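YueI protein (Bacillus subtilis, PDB 2OHW) is of unknown function but belongs to the DUF1694 family and folds around a mixed four-stranded sheet flanked by helices. Local coordinates at residues V38-K43 against T102-V107; V65-N70 against I106-D111. One frame throughout, in Å; residues are numbered along the deposited sequence.

Contact 1 (V38-K43 against T102-V107); sequences VLALTK and TPLGIV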
ATOM      1  N   VAL A  38      -5.107  -1.122  -5.368  1.00 15.94           N
ATOM      2  CA  VAL A  38      -5.595  -2.486  -5.266  1.00 16.75           C
ATOM      3  C   VAL A  38      -5.435  -3.021  -3.838  1.00 16.25           C
ATOM      4  O   VAL A  38      -6.314  -3.711  -3.332  1.00 16.93           O
ATOM      5  CB  VAL A  38      -4.836  -3.404  -6.267  1.00 17.24           C
ATOM      6  CG1 VAL A  38      -5.200  -4.858  -6.069  1.00 20.29           C
ATOM      7  CG2 VAL A  38      -5.138  -2.974  -7.709  1.00 19.13           C
ATOM      8  N   LEU A  39      -4.323  -2.694  -3.181  1.00 15.85           N
ATOM      9  CA  LEU A  39      -4.075  -3.156  -1.818  1.00 16.18           C
ATOM     10  C   LEU A  39      -3.006  -2.267  -1.212  1.00 16.08           C
ATOM     11  O   LEU A  39      -2.088  -1.814  -1.904  1.00 15.71           O
ATOM     12  CB  LEU A  39      -3.614  -4.613  -1.809  1.00 17.52           C
ATOM     13  CG  LEU A  39      -3.642  -5.389  -0.475  1.00 19.14           C
ATOM     14  CD1 LEU A  39      -5.073  -5.855  -0.151  1.00 22.33           C
ATOM     15  CD2 LEU A  39      -2.751  -6.596  -0.628  1.00 21.90           C
ATOM     16  N   ALA A  40      -3.120  -2.013   0.087  1.00 15.26           N
ATOM     17  CA  ALA A  40      -2.110  -1.253   0.804  1.00 15.86           C
ATOM     18  C   ALA A  40      -1.812  -1.950   2.122  1.00 16.15           C
ATOM     19  O   ALA A  40      -2.729  -2.478   2.766  1.00 17.26           O
ATOM     20  CB  ALA A  40      -2.596   0.157   1.036  1.00 16.12           C
ATOM     21  N   LEU A  41      -0.536  -1.968   2.512  1.00 14.66           N
ATOM     22  CA  LEU A  41      -0.098  -2.528   3.801  1.00 14.86           C
ATOM     23  C   LEU A  41       0.566  -1.420   4.596  1.00 14.00           C
ATOM     24  O   LEU A  41       1.297  -0.590   4.008  1.00 13.57           O
ATOM     25  CB  LEU A  41       0.942  -3.609   3.572  1.00 15.00           C
ATOM     26  CG  LEU A  41       0.500  -4.935   2.955  1.00 19.34           C
ATOM     27  CD1 LEU A  41       1.729  -5.836   2.816  1.00 20.48           C
ATOM     28  CD2 LEU A  41      -0.571  -5.627   3.730  1.00 20.92           C
ATOM     29  N   THR A  42       0.342  -1.384   5.914  1.00 13.29           N
ATOM     30  CA  THR A  42       1.059  -0.420   6.745  1.00 13.80           C
ATOM     31  C   THR A  42       2.527  -0.833   6.856  1.00 13.95           C
ATOM     32  O   THR A  42       2.888  -1.999   6.603  1.00 13.41           O
ATOM     33  CB  THR A  42       0.500  -0.333   8.179  1.00 14.23           C
ATOM     34  OG1 THR A  42       0.756  -1.563   8.873  1.00 14.58           O
ATOM     35  CG2 THR A  42      -0.989  -0.017   8.171  1.00 14.26           C
ATOM     36  N   LYS A  43       3.374   0.116   7.258  1.00 14.42           N
ATOM     37  CA  LYS A  43       4.773  -0.225   7.556  1.00 16.34           C
ATOM     38  C   LYS A  43       4.848  -1.359   8.582  1.00 15.92           C
ATOM     39  O   LYS A  43       5.645  -2.283   8.435  1.00 16.81           O
ATOM     40  CB  LYS A  43       5.555   1.007   8.008  1.00 16.83           C
ATOM     41  CG  LYS A  43       5.841   1.989   6.882  1.00 18.17           C
ATOM     42  CD  LYS A  43       6.446   3.305   7.402  1.00 19.69           C
ATOM     43  CE  LYS A  43       7.703   3.044   8.205  1.00 23.88           C
ATOM     44  NZ  LYS A  43       8.761   2.477   7.337  1.00 28.67           N
ATOM     45  N   THR A 102       4.100   8.924   5.493  1.00 20.76           N
ATOM     46  CA  THR A 102       2.914   8.107   5.323  1.00 18.48           C
ATOM     47  C   THR A 102       3.098   6.834   6.128  1.00 17.35           C
ATOM     48  O   THR A 102       4.195   6.301   6.181  1.00 17.33           O
ATOM     49  CB  THR A 102       2.638   7.750   3.834  1.00 18.48           C
ATOM     50  OG1 THR A 102       1.546   6.826   3.778  1.00 16.79           O
ATOM     51  CG2 THR A 102       3.850   7.069   3.168  1.00 17.97           C
ATOM     52  N   PRO A 103       2.016   6.325   6.733  1.00 15.98           N
ATOM     53  CA  PRO A 103       2.133   5.071   7.481  1.00 15.77           C
ATOM     54  C   PRO A 103       2.124   3.847   6.568  1.00 15.58           C
ATOM     55  O   PRO A 103       2.278   2.738   7.054  1.00 15.41           O
ATOM     56  CB  PRO A 103       0.857   5.069   8.326  1.00 16.95           C
ATOM     57  CG  PRO A 103      -0.132   5.796   7.484  1.00 16.41           C
ATOM     58  CD  PRO A 103       0.647   6.872   6.787  1.00 16.74           C
ATOM     59  N   LEU A 104       1.910   4.040   5.267  1.00 14.48           N
ATOM     60  CA  LEU A 104       1.835   2.901   4.331  1.00 14.39           C
ATOM     61  C   LEU A 104       3.227   2.455   3.920  1.00 14.78           C
ATOM     62  O   LEU A 104       4.077   3.289   3.585  1.00 15.63           O
ATOM     63  CB  LEU A 104       0.955   3.238   3.115  1.00 14.28           C
ATOM     64  CG  LEU A 104      -0.487   3.571   3.539  1.00 14.57           C
ATOM     65  CD1 LEU A 104      -1.351   3.755   2.328  1.00 15.83           C
ATOM     66  CD2 LEU A 104      -1.083   2.503   4.467  1.00 16.26           C
ATOM     67  N   GLY A 105       3.446   1.143   3.924  1.00 13.98           N
ATOM     68  CA  GLY A 105       4.727   0.531   3.561  1.00 13.74           C
ATOM     69  C   GLY A 105       4.759   0.055   2.123  1.00 14.11           C
ATOM     70  O   GLY A 105       5.766   0.191   1.441  1.00 14.34           O
ATOM     71  N   ILE A 106       3.647  -0.503   1.662  1.00 14.45           N
ATOM     72  CA  ILE A 106       3.548  -1.043   0.314  1.00 14.64           C
ATOM     73  C   ILE A 106       2.185  -0.663  -0.225  1.00 13.64           C
ATOM     74  O   ILE A 106       1.192  -0.672   0.528  1.00 13.78           O
ATOM     75  CB  ILE A 106       3.735  -2.589   0.326  1.00 15.51           C
ATOM     76  CG1 ILE A 106       5.234  -2.913   0.279  1.00 17.53           C
ATOM     77  CG2 ILE A 106       2.898  -3.281  -0.742  1.00 20.34           C
ATOM     78  CD1 ILE A 106       5.552  -4.353   0.505  1.00 21.64           C
ATOM     79  N   VAL A 107       2.150  -0.259  -1.495  1.00 13.04           N
ATOM     80  CA  VAL A 107       0.885  -0.022  -2.199  1.00 13.35           C
ATOM     81  C   VAL A 107       0.970  -0.735  -3.541  1.00 14.08           C
ATOM     82  O   VAL A 107       1.933  -0.543  -4.280  1.00 14.57           O
ATOM     83  CB  VAL A 107       0.635   1.486  -2.440  1.00 13.67           C
ATOM     84  CG1 VAL A 107      -0.598   1.716  -3.306  1.00 13.95           C
ATOM     85  CG2 VAL A 107       0.488   2.235  -1.113  1.00 15.13           C
TER
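Leu41 and Ile106 stand abreast on one face of an antiparallel strand pair, their CB atoms 4.4 Å apart, both reaching Tyr81 of helix 75-87. The opposite face carries Ala40, whose CB meets CD1 of Leu104 at 4.0 Å and CG2 of Val107 at 4.3 Å. Leu104 CB is directed away overall yet touches Leu41 O, and CD1, with CG anti to the carbonyl carbon (chi1 -61°), comes back to Ala40. Between the Leu41-Ile106 and Thr42-Leu104 pairs the register shifts by one in a classic beta bulge, Gly105 and Ile106 both opposing Leu41. Leu41 O takes Gly105 N at 2.8 Å, in the carbonyl plane, and a weak bond from Ile106 N, while Leu41 N donates to Ile106 O at 2.9 Å. Beyond it, Lys43 N bonds to Pro103 O at 2.8 Å, and the Lys43 stem follows, CG 3.8 Å from Gly105 CA. Thr42 CB, also directed away, touches Pro103 O; OG1, between backbone N and carbonyl carbon (chi1 67°), accepts from Gln45 N as the helix N-cap and bonds Ser129 OG. Backbone bonds thus bind the strands, with few apolar contacts on each face, and the doubly used Leu41 carbonyl lets the register slip.

Contact 2 (V65-N70 against I106-D111); sequences VTLLIN and IVIAAD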
ATOM      1  N   VAL A  65      -0.260  -3.752 -12.905  1.00 22.14           N
ATOM      2  CA  VAL A  65      -0.074  -3.081 -11.625  1.00 20.86           C
ATOM      3  C   VAL A  65       1.414  -2.893 -11.370  1.00 19.60           C
ATOM      4  O   VAL A  65       2.256  -3.534 -12.015  1.00 19.83           O
ATOM      5  CB  VAL A  65      -0.727  -3.836 -10.432  1.00 20.41           C
ATOM      6  CG1 VAL A  65      -2.244  -3.970 -10.624  1.00 21.53           C
ATOM      7  CG2 VAL A  65      -0.065  -5.192 -10.178  1.00 20.56           C
ATOM      8  N   THR A  66       1.714  -2.005 -10.429  1.00 19.25           N
ATOM      9  CA  THR A  66       3.070  -1.796  -9.944  1.00 18.51           C
ATOM     10  C   THR A  66       3.076  -1.986  -8.434  1.00 16.67           C
ATOM     11  O   THR A  66       2.127  -1.603  -7.749  1.00 15.97           O
ATOM     12  CB  THR A  66       3.567  -0.386 -10.293  1.00 19.29           C
ATOM     13  OG1 THR A  66       3.460  -0.178 -11.713  1.00 21.56           O
ATOM     14  CG2 THR A  66       5.024  -0.170  -9.868  1.00 19.90           C
ATOM     15  N   LEU A  67       4.157  -2.562  -7.929  1.00 15.41           N
ATOM     16  CA  LEU A  67       4.399  -2.616  -6.499  1.00 14.92           C
ATOM     17  C   LEU A  67       5.186  -1.368  -6.053  1.00 14.45           C
ATOM     18  O   LEU A  67       6.362  -1.202  -6.403  1.00 15.03           O
ATOM     19  CB  LEU A  67       5.156  -3.907  -6.161  1.00 15.09           C
ATOM     20  CG  LEU A  67       5.654  -4.022  -4.724  1.00 15.90           C
ATOM     21  CD1 LEU A  67       4.472  -4.099  -3.785  1.00 19.04           C
ATOM     22  CD2 LEU A  67       6.569  -5.238  -4.559  1.00 15.91           C
ATOM     23  N   LEU A  68       4.527  -0.486  -5.303  1.00 13.69           N
ATOM     24  CA  LEU A  68       5.146   0.722  -4.762  1.00 13.96           C
ATOM     25  C   LEU A  68       5.600   0.428  -3.327  1.00 14.34           C
ATOM     26  O   LEU A  68       4.819  -0.124  -2.530  1.00 14.63           O
ATOM     27  CB  LEU A  68       4.144   1.874  -4.743  1.00 13.81           C
ATOM     28  CG  LEU A  68       3.498   2.258  -6.091  1.00 14.49           C
ATOM     29  CD1 LEU A  68       2.516   3.408  -5.905  1.00 16.24           C
ATOM     30  CD2 LEU A  68       4.569   2.644  -7.107  1.00 17.09           C
ATOM     31  N   ILE A  69       6.852   0.790  -3.016  1.00 14.00           N
ATOM     32  CA  ILE A  69       7.471   0.477  -1.725  1.00 14.15           C
ATOM     33  C   ILE A  69       7.951   1.777  -1.103  1.00 14.38           C
ATOM     34  O   ILE A  69       8.622   2.578  -1.758  1.00 15.12           O
ATOM     35  CB  ILE A  69       8.666  -0.455  -1.922  1.00 14.58           C
ATOM     36  CG1 ILE A  69       8.209  -1.792  -2.493  1.00 15.13           C
ATOM     37  CG2 ILE A  69       9.424  -0.666  -0.608  1.00 16.13           C
ATOM     38  CD1 ILE A  69       9.336  -2.545  -3.200  1.00 16.73           C
ATOM     39  N   ASN A  70       7.627   1.981   0.167  1.00 14.11           N
ATOM     40  CA  ASN A  70       8.071   3.134   0.914  1.00 14.80           C
ATOM     41  C   ASN A  70       9.573   3.060   1.190  1.00 15.72           C
ATOM     42  O   ASN A  70      10.018   2.181   1.921  1.00 15.58           O
ATOM     43  CB  ASN A  70       7.310   3.167   2.245  1.00 15.06           C
ATOM     44  CG  ASN A  70       7.512   4.441   3.001  1.00 16.21           C
ATOM     45  OD1 ASN A  70       8.577   5.062   2.923  1.00 16.97           O
ATOM     46  ND2 ASN A  70       6.499   4.837   3.767  1.00 18.90           N
ATOM     47  N   ILE A 106       3.647  -0.503   1.662  1.00 14.45           N
ATOM     48  CA  ILE A 106       3.548  -1.043   0.314  1.00 14.64           C
ATOM     49  C   ILE A 106       2.185  -0.663  -0.225  1.00 13.64           C
ATOM     50  O   ILE A 106       1.192  -0.672   0.528  1.00 13.78           O
ATOM     51  CB  ILE A 106       3.735  -2.589   0.326  1.00 15.51           C
ATOM     52  CG1 ILE A 106       5.234  -2.913   0.279  1.00 17.53           C
ATOM     53  CG2 ILE A 106       2.898  -3.281  -0.742  1.00 20.34           C
ATOM     54  CD1 ILE A 106       5.552  -4.353   0.505  1.00 21.64           C
ATOM     55  N   VAL A 107       2.150  -0.259  -1.495  1.00 13.04           N
ATOM     56  CA  VAL A 107       0.885  -0.022  -2.199  1.00 13.35           C
ATOM     57  C   VAL A 107       0.970  -0.735  -3.541  1.00 14.08           C
ATOM     58  O   VAL A 107       1.933  -0.543  -4.280  1.00 14.57           O
ATOM     59  CB  VAL A 107       0.635   1.486  -2.440  1.00 13.67           C
ATOM     60  CG1 VAL A 107      -0.598   1.716  -3.306  1.00 13.95           C
ATOM     61  CG2 VAL A 107       0.488   2.235  -1.113  1.00 15.13           C
ATOM     62  N   ILE A 108      -0.018  -1.575  -3.836  1.00 13.97           N
ATOM     63  CA  ILE A 108      -0.153  -2.164  -5.159  1.00 14.80           C
ATOM     64  C   ILE A 108      -1.135  -1.290  -5.912  1.00 14.82           C
ATOM     65  O   ILE A 108      -2.290  -1.156  -5.496  1.00 14.76           O
ATOM     66  CB  ILE A 108      -0.630  -3.630  -5.100  1.00 14.61           C
ATOM     67  CG1 ILE A 108       0.382  -4.473  -4.311  1.00 15.13           C
ATOM     68  CG2 ILE A 108      -0.826  -4.204  -6.525  1.00 16.01           C
ATOM     69  CD1 ILE A 108      -0.060  -5.892  -3.939  1.00 16.92           C
ATOM     70  N   ALA A 109      -0.669  -0.664  -6.988  1.00 15.71           N
ATOM     71  CA  ALA A 109      -1.483   0.302  -7.737  1.00 17.13           C
ATOM     72  C   ALA A 109      -1.621  -0.133  -9.178  1.00 17.60           C
ATOM     73  O   ALA A 109      -0.634  -0.499  -9.822  1.00 17.42           O
ATOM     74  CB  ALA A 109      -0.854   1.686  -7.668  1.00 17.91           C
ATOM     75  N   ALA A 110      -2.844  -0.066  -9.683  1.00 18.40           N
ATOM     76  CA  ALA A 110      -3.120  -0.329 -11.094  1.00 19.46           C
ATOM     77  C   ALA A 110      -2.800   0.893 -11.951  1.00 21.04           C
ATOM     78  O   ALA A 110      -2.689   2.021 -11.453  1.00 21.04           O
ATOM     79  CB  ALA A 110      -4.570  -0.746 -11.278  1.00 20.02           C
ATOM     80  N   ASP A 111      -2.664   0.680 -13.257  1.00 22.85           N
ATOM     81  CA  ASP A 111      -2.338   1.804 -14.142  1.00 24.29           C
ATOM     82  C   ASP A 111      -3.597   2.555 -14.595  1.00 25.08           C
ATOM     83  O   ASP A 111      -3.501   3.597 -15.261  1.00 26.17           O
ATOM     84  CB  ASP A 111      -1.486   1.343 -15.335  1.00 25.73           C
ATOM     85  CG  ASP A 111      -2.231   0.414 -16.261  1.00 27.58           C
ATOM     86  OD1 ASP A 111      -3.226  -0.191 -15.828  1.00 32.15           O
ATOM     87  OD2 ASP A 111      -1.815   0.281 -17.437  1.00 33.04           O
TER
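The flat groups here are peptide units and the Asn70 carboxamide. The peptides meet by their N-H and C=O groups, with apolar side chains above and below. One side bears Val65, Leu67, Ile69, Ile106, Ile108 and Ala110; the other bears Thr66, Leu68, Val107 and Ala109. At the Asn70 end of strand 65-70 the carboxamide is held by Glu72 N at OD1 and Leu104 O at ND2, with Thr102 CG2 and Lys43 CD packed against ND2. Two hydrogen-bonded antiparallel pairs alternate with three non-hydrogen-bonded ones. Thr66 N reaches Ala109 O at 2.9 Å in the carbonyl plane, and Ala109 N returns to Thr66 O nearly along the C=O axis; Leu68 and Val107 exchange a second reciprocal pair, of which Leu68 N to Val107 O is 2.8 Å long.

Leu67 makes the closest apolar contact on its face. With CG anti to the backbone N (chi1 172°), its CD1 comes across obliquely and touches Ile106 CG2 at 3.5 Å and Ile108 CG1 at 4.1 Å. Val65 also crosses Ile108 obliquely: its CG2, in the crowded position between backbone N and carbonyl carbon, meets Ile108 CG2 at 3.9 Å, while CG1 lies 4.0 Å from Ala110 CB. On the Thr66, Val107 and Ala109 face, Leu68 (CG anti to the carbonyl carbon, chi1 -57°) has CB 3.3 Å from Val107 O and CD1 4.2 Å from Ala109 CB.

Leu67 and Ile69 continue onto helix 75-87 through Ala85, Tyr78 and Ile82. Chemically, the hydrogen-bonded pairs satisfy one another's buried peptides, those between turn to neighbouring strands (Leu67 and Ile69 to 92-95, Ile108 to Val38 and Leu39), and branched aliphatic groups supply the interface with the helix.

In the fold
After two helices, strand 37-42 is the first strand, followed by helices 43-46 and 53-60, strand 65-70, helix 75-87, strand 92-95 and the last strand, 104-110, before the C-terminal helix 124-129. Contact 1 closes the longer loop, bringing 102-107 back to 38-43 across 58 intervening residues; contact 2 closes a loop of 35, from 65-70 to 106-111. The loops overlap and cross slightly rather than nest, because contact 2 starts inside the first loop and ends just past it. Both finish on strand 104-110, sharing Ile106 and Val107, and further bonds probably join Val38 and Leu39 to Ile108. Strand 104-110 is thereby fixed between the first and second strands, giving the order 1-4-2-3.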